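Agap007691-pb (Anopheles gambiae, PDB 5C98) is of unknown function but belongs to the serpin family, whose typical members inhibit serine proteases, an activity that can only be presumed for it. Local coordinates at residues Ser206-Cys217 / Leu269-Lys280; Ala191-Asn199 / Phe348-Phe356. One frame throughout, in Å; residues are numbered along the deposited sequence.

Interaction 1: Ser206-Cys217 / Leu269-Lys280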
loop_
_atom_site.group_PDB
_atom_site.type_symbol
_atom_site.label_atom_id
_atom_site.label_comp_id
_atom_site.label_asym_id
_atom_site.label_seq_id
_atom_site.Cartn_x
_atom_site.Cartn_y
_atom_site.Cartn_z
ATOM N N SER A 206 24.755 -0.698 0.510
ATOM C CA SER A 206 24.835 -1.701 -0.543
ATOM C C SER A 206 24.003 -1.262 -1.740
ATOM O O SER A 206 22.792 -1.027 -1.611
ATOM C CB SER A 206 24.317 -3.027 -0.001
ATOM O OG SER A 206 24.591 -4.086 -0.894
ATOM N N THR A 207 24.658 -1.159 -2.903
ATOM C CA THR A 207 24.045 -0.635 -4.115
ATOM C C THR A 207 24.254 -1.629 -5.242
ATOM O O THR A 207 25.387 -2.038 -5.512
ATOM C CB THR A 207 24.652 0.722 -4.462
ATOM O OG1 THR A 207 24.349 1.661 -3.425
ATOM C CG2 THR A 207 24.121 1.255 -5.777
ATOM N N MET A 208 23.161 -2.041 -5.861
ATOM C CA MET A 208 23.177 -3.015 -6.943
ATOM C C MET A 208 23.461 -2.322 -8.268
ATOM O O MET A 208 23.144 -1.145 -8.452
ATOM C CB MET A 208 21.818 -3.708 -7.044
ATOM C CG MET A 208 21.372 -4.404 -5.781
ATOM S SD MET A 208 19.916 -5.452 -6.029
ATOM C CE MET A 208 18.698 -4.205 -6.439
ATOM N N HIS A 209 24.060 -3.064 -9.201
ATOM C CA HIS A 209 24.456 -2.504 -10.489
ATOM C C HIS A 209 24.284 -3.565 -11.557
ATOM O O HIS A 209 24.752 -4.695 -11.377
ATOM C CB HIS A 209 25.935 -2.117 -10.453
ATOM C CG HIS A 209 26.418 -1.383 -11.667
ATOM N ND1 HIS A 209 27.752 -1.103 -11.875
ATOM C CD2 HIS A 209 25.750 -0.824 -12.706
ATOM C CE1 HIS A 209 27.889 -0.425 -13.002
ATOM N NE2 HIS A 209 26.690 -0.245 -13.528
ATOM N N THR A 210 23.670 -3.195 -12.675
ATOM C CA THR A 210 23.617 -4.107 -13.806
ATOM C C THR A 210 23.407 -3.312 -15.082
ATOM O O THR A 210 23.154 -2.102 -15.074
ATOM C CB THR A 210 22.542 -5.186 -13.609
ATOM O OG1 THR A 210 22.798 -6.269 -14.502
ATOM C CG2 THR A 210 21.145 -4.635 -13.860
ATOM N N THR A 211 23.535 -4.015 -16.193
ATOM C CA THR A 211 23.120 -3.517 -17.491
ATOM C C THR A 211 21.896 -4.322 -17.887
ATOM O O THR A 211 21.983 -5.545 -18.046
ATOM C CB THR A 211 24.221 -3.709 -18.527
ATOM O OG1 THR A 211 25.386 -2.983 -18.116
ATOM C CG2 THR A 211 23.764 -3.181 -19.880
ATOM N N ALA A 212 20.760 -3.654 -18.000
ATOM C CA ALA A 212 19.488 -4.320 -18.239
ATOM C C ALA A 212 18.774 -3.670 -19.411
ATOM O O ALA A 212 18.921 -2.473 -19.670
ATOM C CB ALA A 212 18.594 -4.227 -17.022
ATOM N N PHE A 213 17.972 -4.476 -20.108
ATOM C CA PHE A 213 17.183 -4.003 -21.236
ATOM C C PHE A 213 15.785 -3.699 -20.701
ATOM O O PHE A 213 14.864 -4.518 -20.760
ATOM C CB PHE A 213 17.157 -5.065 -22.329
ATOM C CG PHE A 213 16.548 -4.597 -23.610
ATOM C CD1 PHE A 213 17.134 -3.585 -24.347
ATOM C CD2 PHE A 213 15.396 -5.196 -24.098
ATOM C CE1 PHE A 213 16.572 -3.162 -25.539
ATOM C CE2 PHE A 213 14.835 -4.778 -25.281
ATOM C CZ PHE A 213 15.421 -3.761 -26.002
ATOM N N VAL A 214 15.636 -2.491 -20.155
ATOM C CA VAL A 214 14.440 -2.092 -19.421
ATOM C C VAL A 214 13.717 -0.971 -20.157
ATOM O O VAL A 214 14.319 -0.146 -20.851
ATOM C CB VAL A 214 14.750 -1.655 -17.968
ATOM C CG1 VAL A 214 15.152 -2.847 -17.117
ATOM C CG2 VAL A 214 15.824 -0.557 -17.941
ATOM N N ARG A 215 12.409 -0.916 -19.952
ATOM C CA ARG A 215 11.607 0.209 -20.407
ATOM C C ARG A 215 11.972 1.466 -19.617
ATOM O O ARG A 215 12.019 1.458 -18.382
ATOM C CB ARG A 215 10.132 -0.129 -20.214
ATOM C CG ARG A 215 9.635 -1.158 -21.216
ATOM C CD ARG A 215 8.270 -1.704 -20.891
ATOM N NE ARG A 215 7.198 -0.721 -20.984
ATOM C CZ ARG A 215 6.699 -0.257 -22.128
ATOM N NH1 ARG A 215 7.211 -0.638 -23.297
ATOM N NH2 ARG A 215 5.693 0.612 -22.103
ATOM N N ARG A 216 12.223 2.556 -20.334
ATOM C CA ARG A 216 12.722 3.774 -19.724
ATOM C C ARG A 216 12.194 4.970 -20.501
ATOM O O ARG A 216 11.836 4.862 -21.679
ATOM C CB ARG A 216 14.251 3.795 -19.733
ATOM C CG ARG A 216 14.895 3.958 -21.128
ATOM C CD ARG A 216 15.084 5.405 -21.541
ATOM N NE ARG A 216 15.703 5.516 -22.864
ATOM C CZ ARG A 216 15.031 5.473 -24.014
ATOM N NH1 ARG A 216 13.710 5.345 -24.027
ATOM N NH2 ARG A 216 15.677 5.579 -25.162
ATOM N N CYS A 217 12.157 6.115 -19.835
ATOM C CA CYS A 217 11.940 7.378 -20.527
ATOM C C CYS A 217 12.405 8.534 -19.658
ATOM O O CYS A 217 12.662 8.389 -18.461
ATOM C CB CYS A 217 10.479 7.576 -20.935
ATOM S SG CYS A 217 9.316 7.715 -19.561
ATOM N N LEU A 269 7.524 5.125 -22.642
ATOM C CA LEU A 269 8.484 4.105 -22.267
ATOM C C LEU A 269 8.884 3.274 -23.477
ATOM O O LEU A 269 8.043 2.876 -24.290
ATOM C CB LEU A 269 7.888 3.202 -21.190
ATOM C CG LEU A 269 7.795 3.757 -19.768
ATOM C CD1 LEU A 269 6.905 2.813 -18.960
ATOM C CD2 LEU A 269 9.136 3.929 -19.117
ATOM N N GLN A 270 10.187 3.032 -23.589
ATOM C CA GLN A 270 10.772 2.213 -24.633
ATOM C C GLN A 270 11.897 1.396 -24.016
ATOM O O GLN A 270 12.682 1.905 -23.208
ATOM C CB GLN A 270 11.336 3.082 -25.762
ATOM C CG GLN A 270 10.273 3.783 -26.581
ATOM C CD GLN A 270 9.442 2.817 -27.410
ATOM O OE1 GLN A 270 9.976 1.892 -28.033
ATOM N NE2 GLN A 270 8.125 3.022 -27.416
ATOM N N SER A 271 11.961 0.120 -24.391
ATOM C CA SER A 271 13.000 -0.750 -23.865
ATOM C C SER A 271 14.354 -0.312 -24.400
ATOM O O SER A 271 14.500 0.006 -25.582
ATOM C CB SER A 271 12.739 -2.202 -24.275
ATOM O OG SER A 271 11.692 -2.772 -23.510
ATOM N N CYS A 272 15.351 -0.312 -23.519
ATOM C CA CYS A 272 16.635 0.273 -23.848
ATOM C C CYS A 272 17.681 -0.313 -22.914
ATOM O O CYS A 272 17.424 -0.490 -21.729
ATOM C CB CYS A 272 16.518 1.786 -23.659
ATOM S SG CYS A 272 18.011 2.662 -23.926
ATOM N N TRP A 273 18.853 -0.639 -23.456
ATOM C CA TRP A 273 19.930 -1.127 -22.609
ATOM C C TRP A 273 20.348 -0.008 -21.661
ATOM O O TRP A 273 20.742 1.076 -22.109
ATOM C CB TRP A 273 21.102 -1.613 -23.455
ATOM C CG TRP A 273 20.876 -3.008 -23.978
ATOM C CD1 TRP A 273 20.697 -3.384 -25.281
ATOM C CD2 TRP A 273 20.783 -4.206 -23.199
ATOM N NE1 TRP A 273 20.509 -4.742 -25.358
ATOM C CE2 TRP A 273 20.557 -5.272 -24.096
ATOM C CE3 TRP A 273 20.877 -4.484 -21.831
ATOM C CZ2 TRP A 273 20.425 -6.593 -23.668
ATOM C CZ3 TRP A 273 20.744 -5.794 -21.407
ATOM C CH2 TRP A 273 20.519 -6.833 -22.323
ATOM N N THR A 274 20.213 -0.261 -20.357
ATOM C CA THR A 274 20.344 0.779 -19.342
ATOM C C THR A 274 21.358 0.365 -18.298
ATOM O O THR A 274 21.302 -0.752 -17.780
ATOM C CB THR A 274 18.999 0.993 -18.650
ATOM O OG1 THR A 274 18.041 1.433 -19.613
ATOM C CG2 THR A 274 19.096 2.037 -17.509
ATOM N N ASP A 275 22.271 1.277 -17.971
ATOM C CA ASP A 275 23.177 1.071 -16.854
ATOM C C ASP A 275 22.433 1.492 -15.600
ATOM O O ASP A 275 22.174 2.682 -15.381
ATOM C CB ASP A 275 24.466 1.865 -17.016
ATOM C CG ASP A 275 25.496 1.445 -16.014
ATOM O OD1 ASP A 275 25.490 1.992 -14.907
ATOM O OD2 ASP A 275 26.274 0.510 -16.312
ATOM N N LEU A 276 22.039 0.494 -14.818
ATOM C CA LEU A 276 21.110 0.665 -13.715
ATOM C C LEU A 276 21.837 0.479 -12.392
ATOM O O LEU A 276 22.529 -0.524 -12.196
ATOM C CB LEU A 276 19.990 -0.370 -13.862
ATOM C CG LEU A 276 18.854 -0.419 -12.844
ATOM C CD1 LEU A 276 18.078 0.859 -12.848
ATOM C CD2 LEU A 276 17.951 -1.582 -13.165
ATOM N N LYS A 277 21.651 1.430 -11.482
ATOM C CA LYS A 277 22.119 1.331 -10.115
ATOM C C LYS A 277 20.966 1.661 -9.192
ATOM O O LYS A 277 20.234 2.615 -9.433
ATOM C CB LYS A 277 23.292 2.245 -9.833
ATOM C CG LYS A 277 24.536 1.828 -10.580
ATOM C CD LYS A 277 25.685 2.688 -10.158
ATOM C CE LYS A 277 27.019 2.105 -10.556
ATOM N NZ LYS A 277 28.122 2.837 -9.872
ATOM N N LEU A 278 20.806 0.845 -8.143
ATOM C CA LEU A 278 19.665 0.963 -7.229
ATOM C C LEU A 278 20.152 0.444 -5.885
ATOM O O LEU A 278 20.802 -0.603 -5.852
ATOM C CB LEU A 278 18.525 0.062 -7.736
ATOM C CG LEU A 278 17.151 0.070 -7.079
ATOM C CD1 LEU A 278 16.383 1.328 -7.451
ATOM C CD2 LEU A 278 16.338 -1.151 -7.502
ATOM N N PRO A 279 19.863 1.104 -4.766
ATOM C CA PRO A 279 20.176 0.470 -3.478
ATOM C C PRO A 279 19.444 -0.854 -3.317
ATOM O O PRO A 279 18.322 -1.031 -3.797
ATOM C CB PRO A 279 19.707 1.499 -2.442
ATOM C CG PRO A 279 18.729 2.336 -3.154
ATOM C CD PRO A 279 19.145 2.376 -4.586
ATOM N N LYS A 280 20.105 -1.806 -2.649
ATOM C CA LYS A 280 19.439 -3.033 -2.215
ATOM C C LYS A 280 18.602 -2.636 -1.009
ATOM O O LYS A 280 19.115 -2.538 0.102
ATOM C CB LYS A 280 20.472 -4.097 -1.860
ATOM C CG LYS A 280 19.881 -5.452 -1.607
ATOM C CD LYS A 280 20.945 -6.444 -1.160
ATOM C CE LYS A 280 20.308 -7.699 -0.592
ATOM N NZ LYS A 280 20.092 -8.744 -1.625
HETATM O O HOH W 1 21.246 -1.104 0.804
HETATM O O HOH W 2 12.250 -4.544 -21.536
HETATM O O HOH W 3 5.398 2.523 -24.588
#
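Both His209 and Asp275 carry CG anti to the backbone N (chi1 -173° for the histidine), which leans imidazole and carboxylate toward each other diagonally across the two strands. His209 NE2 donates to Asp275 OD2 at 2.9 Å, on its syn side and near the ring plane, and more weakly to OD1; ring and carboxylate planes stand 70° apart. Asp275 OD1 also lies very close to His349 NE2 on strand 346-349, a probable hydrogen bond. Lys277 CE makes a CH-pi contact over the His209 ring, 3.5 Å from the centroid, and Lys277 NZ goes on to a salt bridge with Glu193.

The two strands form an antiparallel ladder, with two-way N-H to O pairs from Met208/Leu278 to Arg216/Gln270. In serpin terms they are the s3C-s2C pair of sheet C. On the same face as His209, Phe213 crosses Trp273: Phe213 CB makes a CH-pi contact squarely above the indole six-membered ring, 3.5 Å from its centroid, and the Phe213 ring meets the five-membered ring obliquely, planes at 47°. Ser271 CB covers a face of the Phe213 ring, 3.8 Å from its centroid. Nearby, Leu269 CB lies over one face of the Arg215 guanidinium, toward its rim, 3.5 Å from Arg215 NH2, and a water joins NH2 to Leu269 O.

The other face carries Met208, Leu276, Leu278, Val214 and Thr274. Cys272 O, a carbonyl of the ladder, accepts from Val214 N and Thr274 OG1 on opposite faces of its own plane, the latter at 2.9 Å, and Val214 CG2 packs 3.4 Å from Thr274 OG1.

Interaction 2: Ala191-Asn199 / Phe348-Phe356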
loop_
_atom_site.group_PDB
_atom_site.type_symbol
_atom_site.label_atom_id
_atom_site.label_comp_id
_atom_site.label_asym_id
_atom_site.label_seq_id
_atom_site.Cartn_x
_atom_site.Cartn_y
_atom_site.Cartn_z
ATOM N N ALA A 191 28.141 -3.063 -4.343
ATOM C CA ALA A 191 29.187 -2.440 -3.551
ATOM C C ALA A 191 28.578 -1.338 -2.703
ATOM O O ALA A 191 27.455 -0.876 -2.956
ATOM C CB ALA A 191 30.285 -1.847 -4.445
ATOM N N LEU A 192 29.337 -0.907 -1.704
ATOM C CA LEU A 192 28.925 0.221 -0.883
ATOM C C LEU A 192 29.101 1.493 -1.688
ATOM O O LEU A 192 30.216 1.832 -2.103
ATOM C CB LEU A 192 29.752 0.286 0.399
ATOM C CG LEU A 192 29.531 -0.783 1.463
ATOM C CD1 LEU A 192 30.502 -0.519 2.621
ATOM C CD2 LEU A 192 28.086 -0.804 1.950
ATOM N N GLU A 193 27.998 2.189 -1.935
ATOM C CA GLU A 193 28.033 3.433 -2.668
ATOM C C GLU A 193 27.211 4.472 -1.928
ATOM O O GLU A 193 26.238 4.151 -1.230
ATOM C CB GLU A 193 27.510 3.270 -4.105
ATOM C CG GLU A 193 28.299 2.257 -4.918
ATOM C CD GLU A 193 27.980 2.267 -6.403
ATOM O OE1 GLU A 193 27.553 3.316 -6.933
ATOM O OE2 GLU A 193 28.183 1.216 -7.056
ATOM N N LEU A 194 27.581 5.726 -2.137
ATOM C CA LEU A 194 26.848 6.818 -1.536
ATOM C C LEU A 194 25.398 6.808 -2.020
ATOM O O LEU A 194 25.102 6.565 -3.199
ATOM C CB LEU A 194 27.521 8.138 -1.926
ATOM C CG LEU A 194 26.867 9.407 -1.401
ATOM C CD1 LEU A 194 27.961 10.456 -1.161
ATOM C CD2 LEU A 194 25.826 9.934 -2.362
ATOM N N PHE A 195 24.480 7.075 -1.103
ATOM C CA PHE A 195 23.100 7.398 -1.455
ATOM C C PHE A 195 22.757 8.679 -0.714
ATOM O O PHE A 195 23.056 8.805 0.474
ATOM C CB PHE A 195 22.136 6.266 -1.041
ATOM C CG PHE A 195 20.721 6.480 -1.489
ATOM C CD1 PHE A 195 19.851 7.191 -0.708
ATOM C CD2 PHE A 195 20.260 5.957 -2.686
ATOM C CE1 PHE A 195 18.545 7.409 -1.107
ATOM C CE2 PHE A 195 18.958 6.176 -3.090
ATOM C CZ PHE A 195 18.111 6.883 -2.309
ATOM N N GLN A 196 22.152 9.636 -1.402
ATOM C CA GLN A 196 21.929 10.972 -0.840
ATOM C C GLN A 196 20.661 10.966 0.006
ATOM O O GLN A 196 19.653 11.580 -0.325
ATOM C CB GLN A 196 21.849 12.034 -1.941
ATOM C CG GLN A 196 23.085 12.213 -2.784
ATOM C CD GLN A 196 23.105 13.521 -3.581
ATOM O OE1 GLN A 196 22.157 14.325 -3.549
ATOM N NE2 GLN A 196 24.208 13.744 -4.285
ATOM N N PHE A 197 20.741 10.283 1.148
ATOM C CA PHE A 197 19.603 10.226 2.050
ATOM C C PHE A 197 19.305 11.612 2.596
ATOM O O PHE A 197 20.215 12.402 2.858
ATOM C CB PHE A 197 19.895 9.302 3.225
ATOM C CG PHE A 197 20.034 7.852 2.853
ATOM C CD1 PHE A 197 18.911 7.068 2.603
ATOM C CD2 PHE A 197 21.271 7.255 2.807
ATOM C CE1 PHE A 197 19.042 5.727 2.292
ATOM C CE2 PHE A 197 21.391 5.908 2.521
ATOM C CZ PHE A 197 20.286 5.150 2.260
ATOM N N ILE A 198 18.018 11.895 2.812
ATOM C CA ILE A 198 17.638 13.208 3.329
ATOM C C ILE A 198 18.262 13.465 4.700
ATOM O O ILE A 198 18.638 14.597 5.002
ATOM C CB ILE A 198 16.100 13.370 3.326
ATOM C CG1 ILE A 198 15.704 14.833 3.616
ATOM C CG2 ILE A 198 15.440 12.445 4.343
ATOM C CD1 ILE A 198 14.280 15.146 3.235
ATOM N N ASN A 199 18.411 12.422 5.528
ATOM C CA ASN A 199 18.951 12.532 6.877
ATOM C C ASN A 199 20.425 12.157 6.969
ATOM O O ASN A 199 20.992 12.208 8.066
ATOM C CB ASN A 199 18.148 11.647 7.846
ATOM C CG ASN A 199 18.225 10.161 7.503
ATOM O OD1 ASN A 199 18.252 9.785 6.338
ATOM N ND2 ASN A 199 18.259 9.313 8.524
ATOM N N PHE A 348 20.628 5.110 -15.440
ATOM C CA PHE A 348 19.650 5.347 -14.374
ATOM C C PHE A 348 20.319 4.940 -13.074
ATOM O O PHE A 348 20.290 3.780 -12.685
ATOM C CB PHE A 348 18.375 4.548 -14.624
ATOM C CG PHE A 348 17.255 4.868 -13.673
ATOM C CD1 PHE A 348 17.109 4.199 -12.473
ATOM C CD2 PHE A 348 16.309 5.817 -14.030
ATOM C CE1 PHE A 348 16.046 4.476 -11.656
ATOM C CE2 PHE A 348 15.268 6.103 -13.207
ATOM C CZ PHE A 348 15.124 5.428 -12.023
ATOM N N HIS A 349 20.917 5.907 -12.406
ATOM C CA HIS A 349 21.648 5.692 -11.162
ATOM C C HIS A 349 20.849 6.317 -10.034
ATOM O O HIS A 349 20.902 7.528 -9.808
ATOM C CB HIS A 349 23.054 6.259 -11.283
ATOM C CG HIS A 349 23.914 5.489 -12.222
ATOM N ND1 HIS A 349 25.217 5.839 -12.496
ATOM C CD2 HIS A 349 23.657 4.392 -12.973
ATOM C CE1 HIS A 349 25.732 4.976 -13.351
ATOM N NE2 HIS A 349 24.803 4.091 -13.658
ATOM N N ALA A 350 20.075 5.487 -9.349
ATOM C CA ALA A 350 19.155 5.954 -8.319
ATOM C C ALA A 350 19.935 6.079 -7.015
ATOM O O ALA A 350 19.932 5.189 -6.163
ATOM C CB ALA A 350 17.963 5.015 -8.200
ATOM N N ASN A 351 20.625 7.213 -6.870
ATOM C CA ASN A 351 21.500 7.512 -5.741
ATOM C C ASN A 351 20.997 8.701 -4.956
ATOM O O ASN A 351 21.762 9.338 -4.229
ATOM C CB ASN A 351 22.925 7.756 -6.225
ATOM C CG ASN A 351 22.994 8.788 -7.326
ATOM O OD1 ASN A 351 22.094 9.624 -7.480
ATOM N ND2 ASN A 351 24.054 8.716 -8.130
ATOM N N ARG A 352 19.724 9.018 -5.119
ATOM C CA ARG A 352 19.043 10.074 -4.396
ATOM C C ARG A 352 17.596 9.656 -4.255
ATOM O O ARG A 352 17.161 8.703 -4.917
ATOM C CB ARG A 352 19.147 11.422 -5.116
ATOM C CG ARG A 352 18.909 11.395 -6.544
ATOM C CD ARG A 352 19.421 12.717 -7.169
ATOM N NE ARG A 352 18.932 12.849 -8.530
ATOM C CZ ARG A 352 19.469 12.229 -9.574
ATOM N NH1 ARG A 352 20.562 11.473 -9.425
ATOM N NH2 ARG A 352 18.963 12.379 -10.769
ATOM N N PRO A 353 16.842 10.290 -3.368
ATOM C CA PRO A 353 15.490 9.820 -3.055
ATOM C C PRO A 353 14.625 9.660 -4.280
ATOM O O PRO A 353 14.632 10.497 -5.193
ATOM C CB PRO A 353 14.944 10.907 -2.128
ATOM C CG PRO A 353 16.202 11.389 -1.420
ATOM C CD PRO A 353 17.261 11.390 -2.476
ATOM N N PHE A 354 13.838 8.588 -4.283
ATOM C CA PHE A 354 13.002 8.273 -5.422
ATOM C C PHE A 354 11.642 7.788 -4.945
ATOM O O PHE A 354 11.469 7.376 -3.789
ATOM C CB PHE A 354 13.674 7.232 -6.339
ATOM C CG PHE A 354 14.019 5.917 -5.667
ATOM C CD1 PHE A 354 13.106 4.900 -5.551
ATOM C CD2 PHE A 354 15.294 5.710 -5.177
ATOM C CE1 PHE A 354 13.479 3.685 -4.930
ATOM C CE2 PHE A 354 15.676 4.519 -4.562
ATOM C CZ PHE A 354 14.770 3.501 -4.455
ATOM N N MET A 355 10.679 7.859 -5.850
ATOM C CA MET A 355 9.338 7.335 -5.656
ATOM C C MET A 355 9.198 6.047 -6.466
ATOM O O MET A 355 9.808 5.891 -7.534
ATOM C CB MET A 355 8.297 8.369 -6.136
ATOM C CG MET A 355 6.848 7.910 -6.129
ATOM S SD MET A 355 5.837 9.335 -6.656
ATOM C CE MET A 355 4.214 8.586 -6.566
ATOM N N PHE A 356 8.387 5.119 -5.958
ATOM C CA PHE A 356 8.106 3.894 -6.683
ATOM C C PHE A 356 6.608 3.626 -6.710
ATOM O O PHE A 356 5.868 4.016 -5.807
ATOM C CB PHE A 356 8.877 2.693 -6.091
ATOM C CG PHE A 356 8.550 2.394 -4.669
ATOM C CD1 PHE A 356 7.452 1.634 -4.333
ATOM C CD2 PHE A 356 9.378 2.860 -3.658
ATOM C CE1 PHE A 356 7.161 1.367 -2.980
ATOM C CE2 PHE A 356 9.104 2.584 -2.329
ATOM C CZ PHE A 356 8.002 1.851 -1.989
#
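Phe195 lays its ring against the loop 350-353, one face over the peptide joining Asn351 to Arg352. In the serpin fold this is where the chain leaving s4C, the 191-194 strand, meets the link from s1C (strand 346-349) to s4B (strand 354-360). CG of Phe195 is anti to its backbone N (chi1 -175°), which sends the ring across to the loop. CE2 has Ala350 O near the ring plane at 3.4 Å, and CZ approaches Arg352 O at 3.3 Å. Farther in, Phe195 CE2 meets the edge of the Phe354 ring, 4.0 Å from Phe354 CE2.

Beside the ring, the backbones are joined by one hydrogen bond, Gln196 N to Asn351 O at 2.9 Å, with the donor above the carbonyl plane rather than in it. Gln196 O in turn lies 3.2 Å from Pro353 CD.

Inverse gamma turns centred on Gln196 and Ala350 bend the two chains here. Two further rings pack on Phe195: Phe372 meets it edge-to-face, and Phe197 presents a face with Phe195 CD1 3.3 Å above its centre. Arg352 NH2 bonds Pro244 O, and Arg352 NH1 reaches Asn351 OD1 weakly at 3.1 Å.

In the fold
Interactions 1 and 2 adjoin, their centres about 14 Å apart. Interaction 1 pairs two strands of serpin sheet C; interaction 2 lies where two further strands of that sheet, 191-194 and 346-349, meet the start of s4B, strand 354-360. Interaction 1 is a long strand ladder with one face largely exposed, where aromatic, charged and polar groups meet, and one largely buried and mostly apolar. Interaction 2 is a smaller contact between loops, with a single backbone hydrogen bond and a mostly buried aromatic centre around Phe195. Besides the polar links through Lys277 and Asp275, a probable backbone hydrogen bond from Thr207 N to Ala191 O joins them, as does packing of Leu276 on Phe348 and of Pro279 on Ala350.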